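Local coordinates for cobalamin biosynthesis protein CobN (Mycobacterium tuberculosis, PDB 7C6O) that serves as the large catalytic subunit of cobaltochelatase, the ligase that inserts cobalt into the corrin ring during cobalamin biosynthesis, at residues I87-G92 against S98-V103; V507-G512 against L533-W538. All coordinates share one frame; numbering follows the deposited sequence. Where two conformers were deposited one is given.

Contact 1: residues I87-G92 against S98-V103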
ATOM      1  N   ILE A  87     -46.479  11.201  14.081  1.00 15.99           N
ATOM      2  CA  ILE A  87     -45.173  11.578  14.609  1.00 14.11           C
ATOM      3  C   ILE A  87     -44.496  10.324  15.147  1.00 13.46           C
ATOM      4  O   ILE A  87     -45.083   9.602  15.959  1.00 14.02           O
ATOM      5  CB  ILE A  87     -45.296  12.647  15.710  1.00 14.53           C
ATOM      6  CG1 ILE A  87     -45.969  13.910  15.162  1.00 17.06           C
ATOM      7  CG2 ILE A  87     -43.930  12.970  16.297  1.00 16.77           C
ATOM      8  CD1 ILE A  87     -46.248  14.958  16.221  1.00 17.80           C
ATOM      9  N   ARG A  88     -43.268  10.067  14.694  1.00 11.58           N
ATOM     10  CA  ARG A  88     -42.473   8.940  15.177  1.00 12.14           C
ATOM     11  C   ARG A  88     -41.100   9.450  15.591  1.00 10.71           C
ATOM     12  O   ARG A  88     -40.337   9.927  14.744  1.00 14.62           O
ATOM     13  CB  ARG A  88     -42.338   7.851  14.102  1.00 10.20           C
ATOM     14  CG  ARG A  88     -41.594   6.596  14.570  1.00 10.45           C
ATOM     15  CD  ARG A  88     -41.846   5.414  13.632  1.00 10.57           C
ATOM     16  NE  ARG A  88     -41.224   4.183  14.120  1.00 12.35           N
ATOM     17  CZ  ARG A  88     -40.086   3.681  13.647  1.00 17.38           C
ATOM     18  NH1 ARG A  88     -39.440   4.298  12.665  1.00 16.83           N
ATOM     19  NH2 ARG A  88     -39.597   2.559  14.153  1.00 19.93           N
ATOM     20  N   ILE A  89     -40.785   9.356  16.886  1.00 13.15           N
ATOM     21  CA  ILE A  89     -39.516   9.848  17.415  1.00 15.52           C
ATOM     22  C   ILE A  89     -38.977   8.891  18.473  1.00 14.22           C
ATOM     23  O   ILE A  89     -39.718   8.131  19.098  1.00 14.06           O
ATOM     24  CB  ILE A  89     -39.637  11.265  18.029  1.00 20.07           C
ATOM     25  CG1 ILE A  89     -40.604  11.250  19.213  1.00 23.71           C
ATOM     26  CG2 ILE A  89     -40.068  12.289  16.983  1.00 23.32           C
ATOM     27  CD1 ILE A  89     -40.738  12.588  19.903  1.00 27.98           C
ATOM     28  N   LEU A  90     -37.664   8.951  18.675  1.00 18.56           N
ATOM     29  CA  LEU A  90     -37.027   8.325  19.824  1.00 22.13           C
ATOM     30  C   LEU A  90     -37.038   9.279  21.011  1.00 24.02           C
ATOM     31  O   LEU A  90     -37.019  10.501  20.850  1.00 25.72           O
ATOM     32  CB  LEU A  90     -35.585   7.928  19.505  1.00 25.35           C
ATOM     33  CG  LEU A  90     -35.353   6.800  18.507  1.00 25.58           C
ATOM     34  CD1 LEU A  90     -33.868   6.665  18.220  1.00 25.39           C
ATOM     35  CD2 LEU A  90     -35.912   5.500  19.051  1.00 24.90           C
ATOM     36  N   GLY A  91     -37.067   8.708  22.214  1.00 22.01           N
ATOM     37  CA  GLY A  91     -36.988   9.492  23.427  1.00 22.36           C
ATOM     38  C   GLY A  91     -38.315   9.905  24.024  1.00 22.41           C
ATOM     39  O   GLY A  91     -38.323  10.652  25.011  1.00 25.89           O
ATOM     40  N   GLY A  92     -39.431   9.457  23.462  1.00 24.84           N
ATOM     41  CA  GLY A  92     -40.723   9.756  24.038  1.00 22.67           C
ATOM     42  C   GLY A  92     -41.162  11.201  23.843  1.00 23.69           C
ATOM     43  O   GLY A  92     -40.611  11.966  23.053  1.00 25.98           O
ATOM     44  N   SER A  98     -42.134  20.439  22.182  1.00 30.29           N
ATOM     45  CA  SER A  98     -42.619  21.641  21.511  1.00 31.40           C
ATOM     46  C   SER A  98     -43.380  21.288  20.239  1.00 26.86           C
ATOM     47  O   SER A  98     -44.479  21.802  19.994  1.00 29.20           O
ATOM     48  CB  SER A  98     -41.452  22.579  21.203  1.00 32.75           C
ATOM     49  OG  SER A  98     -40.570  22.005  20.252  1.00 37.75           O
ATOM     50  N   GLY A  99     -42.810  20.408  19.414  1.00 21.63           N
ATOM     51  CA  GLY A  99     -43.484  20.020  18.187  1.00 21.19           C
ATOM     52  C   GLY A  99     -44.750  19.225  18.441  1.00 23.55           C
ATOM     53  O   GLY A  99     -45.768  19.429  17.773  1.00 23.93           O
ATOM     54  N   ILE A 100     -44.710  18.315  19.415  1.00 23.07           N
ATOM     55  CA  ILE A 100     -45.897  17.526  19.738  1.00 21.91           C
ATOM     56  C   ILE A 100     -47.005  18.421  20.279  1.00 21.07           C
ATOM     57  O   ILE A 100     -48.168  18.301  19.872  1.00 20.33           O
ATOM     58  CB  ILE A 100     -45.536  16.399  20.722  1.00 21.07           C
ATOM     59  CG1 ILE A 100     -44.630  15.370  20.041  1.00 21.44           C
ATOM     60  CG2 ILE A 100     -46.799  15.741  21.261  1.00 20.78           C
ATOM     61  CD1 ILE A 100     -44.131  14.275  20.968  1.00 19.68           C
ATOM     62  N   ASP A 101     -46.670  19.341  21.189  1.00 22.38           N
ATOM     63  CA  ASP A 101     -47.686  20.236  21.739  1.00 25.72           C
ATOM     64  C   ASP A 101     -48.326  21.084  20.647  1.00 27.77           C
ATOM     65  O   ASP A 101     -49.535  21.343  20.680  1.00 28.20           O
ATOM     66  CB  ASP A 101     -47.080  21.131  22.819  1.00 29.74           C
ATOM     67  CG  ASP A 101     -46.766  20.378  24.096  1.00 36.00           C
ATOM     68  OD1 ASP A 101     -47.320  19.275  24.290  1.00 35.28           O
ATOM     69  OD2 ASP A 101     -45.970  20.891  24.911  1.00 38.73           O
ATOM     70  N   THR A 102     -47.530  21.523  19.667  1.00 27.93           N
ATOM     71  CA  THR A 102     -48.070  22.330  18.577  1.00 27.53           C
ATOM     72  C   THR A 102     -49.061  21.533  17.737  1.00 27.04           C
ATOM     73  O   THR A 102     -50.129  22.039  17.373  1.00 27.08           O
ATOM     74  CB  THR A 102     -46.930  22.859  17.705  1.00 27.21           C
ATOM     75  OG1 THR A 102     -46.115  23.755  18.473  1.00 26.90           O
ATOM     76  CG2 THR A 102     -47.475  23.593  16.489  1.00 27.82           C
ATOM     77  N   VAL A 103     -48.726  20.280  17.424  1.00 25.15           N
ATOM     78  CA  VAL A 103     -49.622  19.447  16.624  1.00 23.11           C
ATOM     79  C   VAL A 103     -50.932  19.210  17.367  1.00 24.55           C
ATOM     80  O   VAL A 103     -52.023  19.357  16.803  1.00 23.56           O
ATOM     81  CB  VAL A 103     -48.929  18.124  16.254  1.00 21.91           C
ATOM     82  CG1 VAL A 103     -49.906  17.183  15.568  1.00 21.67           C
ATOM     83  CG2 VAL A 103     -47.736  18.397  15.357  1.00 20.63           C
TER

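Contact 2: residues V507-G512 against L533-W538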
ATOM      1  N   VAL A 507       6.361  -8.640 -21.949  1.00 17.23           N
ATOM      2  CA  VAL A 507       6.966  -7.585 -21.153  1.00 16.53           C
ATOM      3  C   VAL A 507       5.992  -6.417 -21.100  1.00 15.53           C
ATOM      4  O   VAL A 507       5.448  -6.004 -22.129  1.00 15.00           O
ATOM      5  CB  VAL A 507       8.318  -7.159 -21.742  1.00 18.67           C
ATOM      6  CG1 VAL A 507       8.922  -6.054 -20.902  1.00 16.94           C
ATOM      7  CG2 VAL A 507       9.258  -8.351 -21.823  1.00 20.89           C
ATOM      8  N   GLN A 508       5.749  -5.907 -19.899  1.00 14.55           N
ATOM      9  CA  GLN A 508       4.839  -4.782 -19.735  1.00 14.83           C
ATOM     10  C   GLN A 508       5.285  -3.628 -20.629  1.00 16.14           C
ATOM     11  O   GLN A 508       6.484  -3.315 -20.673  1.00 17.00           O
ATOM     12  CB  GLN A 508       4.804  -4.348 -18.273  1.00 16.07           C
ATOM     13  CG  GLN A 508       3.627  -3.470 -17.904  1.00 16.58           C
ATOM     14  CD  GLN A 508       3.522  -3.255 -16.410  1.00 19.62           C
ATOM     15  OE1 GLN A 508       4.518  -2.977 -15.743  1.00 18.31           O
ATOM     16  NE2 GLN A 508       2.311  -3.392 -15.874  1.00 17.45           N
ATOM     17  N   PRO A 509       4.375  -2.996 -21.367  1.00 18.98           N
ATOM     18  CA  PRO A 509       4.789  -1.951 -22.297  1.00 21.25           C
ATOM     19  C   PRO A 509       5.426  -0.797 -21.554  1.00 20.14           C
ATOM     20  O   PRO A 509       5.136  -0.564 -20.365  1.00 22.08           O
ATOM     21  CB  PRO A 509       3.474  -1.531 -22.969  1.00 21.84           C
ATOM     22  CG  PRO A 509       2.523  -2.637 -22.705  1.00 26.31           C
ATOM     23  CD  PRO A 509       2.924  -3.230 -21.401  1.00 20.69           C
ATOM     24  N   PRO A 510       6.302  -0.043 -22.212  1.00 22.68           N
ATOM     25  CA  PRO A 510       7.004   1.038 -21.518  1.00 23.44           C
ATOM     26  C   PRO A 510       6.073   2.189 -21.168  1.00 24.32           C
ATOM     27  O   PRO A 510       5.117   2.496 -21.887  1.00 22.77           O
ATOM     28  CB  PRO A 510       8.072   1.473 -22.528  1.00 23.25           C
ATOM     29  CG  PRO A 510       7.513   1.093 -23.844  1.00 25.35           C
ATOM     30  CD  PRO A 510       6.713  -0.158 -23.621  1.00 24.94           C
ATOM     31  N   ARG A 511       6.376   2.823 -20.034  1.00 24.17           N
ATOM     32  CA  ARG A 511       5.576   3.944 -19.554  0.59 24.79           C
ATOM     33  C   ARG A 511       5.593   5.106 -20.541  1.00 23.71           C
ATOM     34  O   ARG A 511       4.581   5.794 -20.724  1.00 27.29           O
ATOM     35  CB  ARG A 511       6.099   4.376 -18.184  0.59 25.57           C
ATOM     36  CG  ARG A 511       5.416   5.573 -17.580  0.59 25.07           C
ATOM     37  CD  ARG A 511       4.069   5.224 -16.978  0.59 23.20           C
ATOM     38  NE  ARG A 511       3.510   6.390 -16.307  0.59 22.09           N
ATOM     39  CZ  ARG A 511       2.904   7.387 -16.941  0.59 20.58           C
ATOM     40  NH1 ARG A 511       2.769   7.352 -18.261  0.59 17.27           N
ATOM     41  NH2 ARG A 511       2.435   8.421 -16.256  0.59 20.75           N
ATOM     42  N   GLY A 512       6.734   5.347 -21.181  1.00 17.83           N
ATOM     43  CA  GLY A 512       6.847   6.373 -22.204  1.00 22.00           C
ATOM     44  C   GLY A 512       7.834   7.488 -21.917  1.00 22.15           C
ATOM     45  O   GLY A 512       8.045   8.335 -22.798  1.00 21.32           O
ATOM     46  N   LEU A 533      -1.727   1.070 -24.583  1.00 14.65           N
ATOM     47  CA  LEU A 533      -3.134   0.688 -24.541  1.00 16.48           C
ATOM     48  C   LEU A 533      -3.423  -0.473 -25.485  1.00 17.11           C
ATOM     49  O   LEU A 533      -4.156  -1.401 -25.126  1.00 18.03           O
ATOM     50  CB  LEU A 533      -4.012   1.892 -24.882  1.00 16.94           C
ATOM     51  CG  LEU A 533      -3.924   3.071 -23.911  1.00 18.90           C
ATOM     52  CD1 LEU A 533      -4.633   4.293 -24.478  1.00 19.28           C
ATOM     53  CD2 LEU A 533      -4.509   2.693 -22.560  1.00 18.35           C
ATOM     54  N   ALA A 534      -2.852  -0.441 -26.693  1.00 17.48           N
ATOM     55  CA  ALA A 534      -3.088  -1.515 -27.652  1.00 18.83           C
ATOM     56  C   ALA A 534      -2.623  -2.860 -27.108  1.00 19.60           C
ATOM     57  O   ALA A 534      -3.304  -3.879 -27.287  1.00 18.58           O
ATOM     58  CB  ALA A 534      -2.389  -1.206 -28.975  1.00 16.04           C
ATOM     59  N   ALA A 535      -1.470  -2.883 -26.437  1.00 18.35           N
ATOM     60  CA  ALA A 535      -0.929  -4.140 -25.934  1.00 17.19           C
ATOM     61  C   ALA A 535      -1.858  -4.769 -24.903  1.00 17.46           C
ATOM     62  O   ALA A 535      -2.147  -5.970 -24.961  1.00 18.01           O
ATOM     63  CB  ALA A 535       0.463  -3.913 -25.346  1.00 14.16           C
ATOM     64  N   TYR A 536      -2.340  -3.973 -23.945  1.00 15.43           N
ATOM     65  CA  TYR A 536      -3.245  -4.523 -22.941  1.00 14.53           C
ATOM     66  C   TYR A 536      -4.597  -4.874 -23.545  1.00 16.61           C
ATOM     67  O   TYR A 536      -5.203  -5.888 -23.179  1.00 17.49           O
ATOM     68  CB  TYR A 536      -3.411  -3.548 -21.772  1.00 15.26           C
ATOM     69  CG  TYR A 536      -2.409  -3.802 -20.677  1.00 14.90           C
ATOM     70  CD1 TYR A 536      -2.599  -4.832 -19.765  1.00 16.19           C
ATOM     71  CD2 TYR A 536      -1.257  -3.037 -20.571  1.00 15.33           C
ATOM     72  CE1 TYR A 536      -1.676  -5.084 -18.768  1.00 15.72           C
ATOM     73  CE2 TYR A 536      -0.327  -3.280 -19.575  1.00 17.62           C
ATOM     74  CZ  TYR A 536      -0.542  -4.305 -18.678  1.00 19.48           C
ATOM     75  OH  TYR A 536       0.377  -4.554 -17.687  1.00 21.11           O
ATOM     76  N   ARG A 537      -5.087  -4.053 -24.473  1.00 16.36           N
ATOM     77  CA  ARG A 537      -6.364  -4.366 -25.103  1.00 15.33           C
ATOM     78  C   ARG A 537      -6.266  -5.609 -25.977  1.00 17.91           C
ATOM     79  O   ARG A 537      -7.270  -6.305 -26.176  1.00 20.26           O
ATOM     80  CB  ARG A 537      -6.864  -3.163 -25.905  1.00 19.10           C
ATOM     81  CG  ARG A 537      -7.338  -1.996 -25.037  1.00 18.30           C
ATOM     82  CD  ARG A 537      -8.571  -2.370 -24.210  1.00 18.93           C
ATOM     83  NE  ARG A 537      -8.236  -3.031 -22.950  1.00 17.29           N
ATOM     84  CZ  ARG A 537      -8.939  -4.032 -22.427  1.00 18.63           C
ATOM     85  NH1 ARG A 537     -10.008  -4.497 -23.062  1.00 17.81           N
ATOM     86  NH2 ARG A 537      -8.570  -4.578 -21.276  1.00 19.85           N
ATOM     87  N   TRP A 538      -5.073  -5.923 -26.491  1.00 18.32           N
ATOM     88  CA  TRP A 538      -4.927  -7.152 -27.264  1.00 18.61           C
ATOM     89  C   TRP A 538      -4.959  -8.385 -26.368  1.00 18.16           C
ATOM     90  O   TRP A 538      -5.371  -9.462 -26.814  1.00 20.17           O
ATOM     91  CB  TRP A 538      -3.636  -7.129 -28.083  1.00 19.04           C
ATOM     92  CG  TRP A 538      -3.366  -8.458 -28.719  1.00 21.59           C
ATOM     93  CD1 TRP A 538      -3.922  -8.947 -29.865  1.00 22.14           C
ATOM     94  CD2 TRP A 538      -2.504  -9.487 -28.219  1.00 23.90           C
ATOM     95  NE1 TRP A 538      -3.450 -10.213 -30.116  1.00 23.35           N
ATOM     96  CE2 TRP A 538      -2.577 -10.567 -29.121  1.00 24.47           C
ATOM     97  CE3 TRP A 538      -1.672  -9.596 -27.100  1.00 25.36           C
ATOM     98  CZ2 TRP A 538      -1.850 -11.741 -28.939  1.00 26.87           C
ATOM     99  CZ3 TRP A 538      -0.949 -10.763 -26.923  1.00 27.21           C
ATOM    100  CH2 TRP A 538      -1.041 -11.818 -27.838  1.00 26.07           C
TER

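Contact 1: residues I87-G92 against S98-V103
Strand 87-89, with Ile87 and Ile89 facing across, runs nearly antiparallel to helix 98-103, their axes 10.8 Å apart at an angle of 166°. The backbones come nearest at Ile87 and Ile100, whose CA atoms are 7.9 Å apart. Four aliphatic side chains meet between them. Ile87 and Val103 reach toward each other tip to tip, with Ile87 CD1 3.8 Å from Val103 CG2. CG1 of Ile87 lies anti to the carbonyl carbon (chi1 -60°) and the chain is extended beyond it, which carries CD1 out to the helix. The same methyl also lies 4.2 Å from Ile100 CG1, so it meets two residues one helical turn apart. Ile100 then passes obliquely over Ile89, and the two meet at Ile100 CD1 and Ile89 CD1, 3.9 Å apart. Trp96 touches both strand isoleucines, and Leu112 of strand 110-114 touches Ile87 and Ile100. Helix 97-105 packs on the parallel sheet as the connection of the beta-alpha-beta unit 84-89, 97-105 and 110-114. All four touching residues are buried and meet through methyl and methylene groups, so the contact rests on van der Waals packing and exclusion of water.

Contact 2: residues V507-G512 against L533-W538
Gln508 and Pro509 meet Ala535 and Tyr536 in a small buried contact, in which a loop lies against one side of a helix. The polar part is a single bond. Gln508 NE2 donates to Tyr536 OH at 2.9 Å, with an N-H...O angle of 161°. The hydroxyl lies close to the amide plane of Gln508, while NE2 sits at the edge of the ring, near its plane. Amide and ring planes are turned 53° from each other. The Gln508 chain is extended, with CG anti to the backbone N (chi1 -163°), and it brings the amide to the far end of the tyrosine. CG of Gln508 packs 3.4 Å from Tyr536 OH, so the hydroxyl meets the aliphatic part of the chain as well.

The apolar part belongs to Pro509. Its CG rests 3.6 Å from the Ala535 CB methyl. Its CD lies 3.7 Å from Tyr536 CE2, an oblique approach to the ring. The proline ring comes close to the helix at the Ala535 methyl.

Further out, Gln508 OE1 accepts a hydrogen bond from the backbone N of Asn560. Both ends of the amide are therefore held, which fixes its rotation. The ring of Tyr532, one turn earlier on the helix, meets that of Tyr536 and also touches Gln508 and Pro509.

Backbone bonding of Gln508 with Phe373 continues the pairing of strand 503-507 with strand 369-373. Helix 530-539 lies in the connection between strands 503-507 and 551-555, which flank strand 369-373 in parallel, as in a beta-alpha-beta crossover of an alpha/beta fold, here within the CobN/magnesium chelatase family region.

How the contacts relate
Contact 1 and contact 2 lie in separate parts of the chain. Their centres are about 64 Å apart, and their nearest atoms about 47 Å. Both segments of contact 1 come earlier in the chain than those of contact 2. Contact 1 belongs to a small parallel sheet near the N-terminus, its centre about 50 Å from that of the chain. Contact 2 lies nearer the middle, its centre about 23 Å from the chain centre. A sodium ion lies about 11 Å from the side chain of Ile100. It is bound by Asp125 and Ser127, which belong to neither contact. Contact 1 packs a helix on a strand, contact 2 a helix on the loop after a strand.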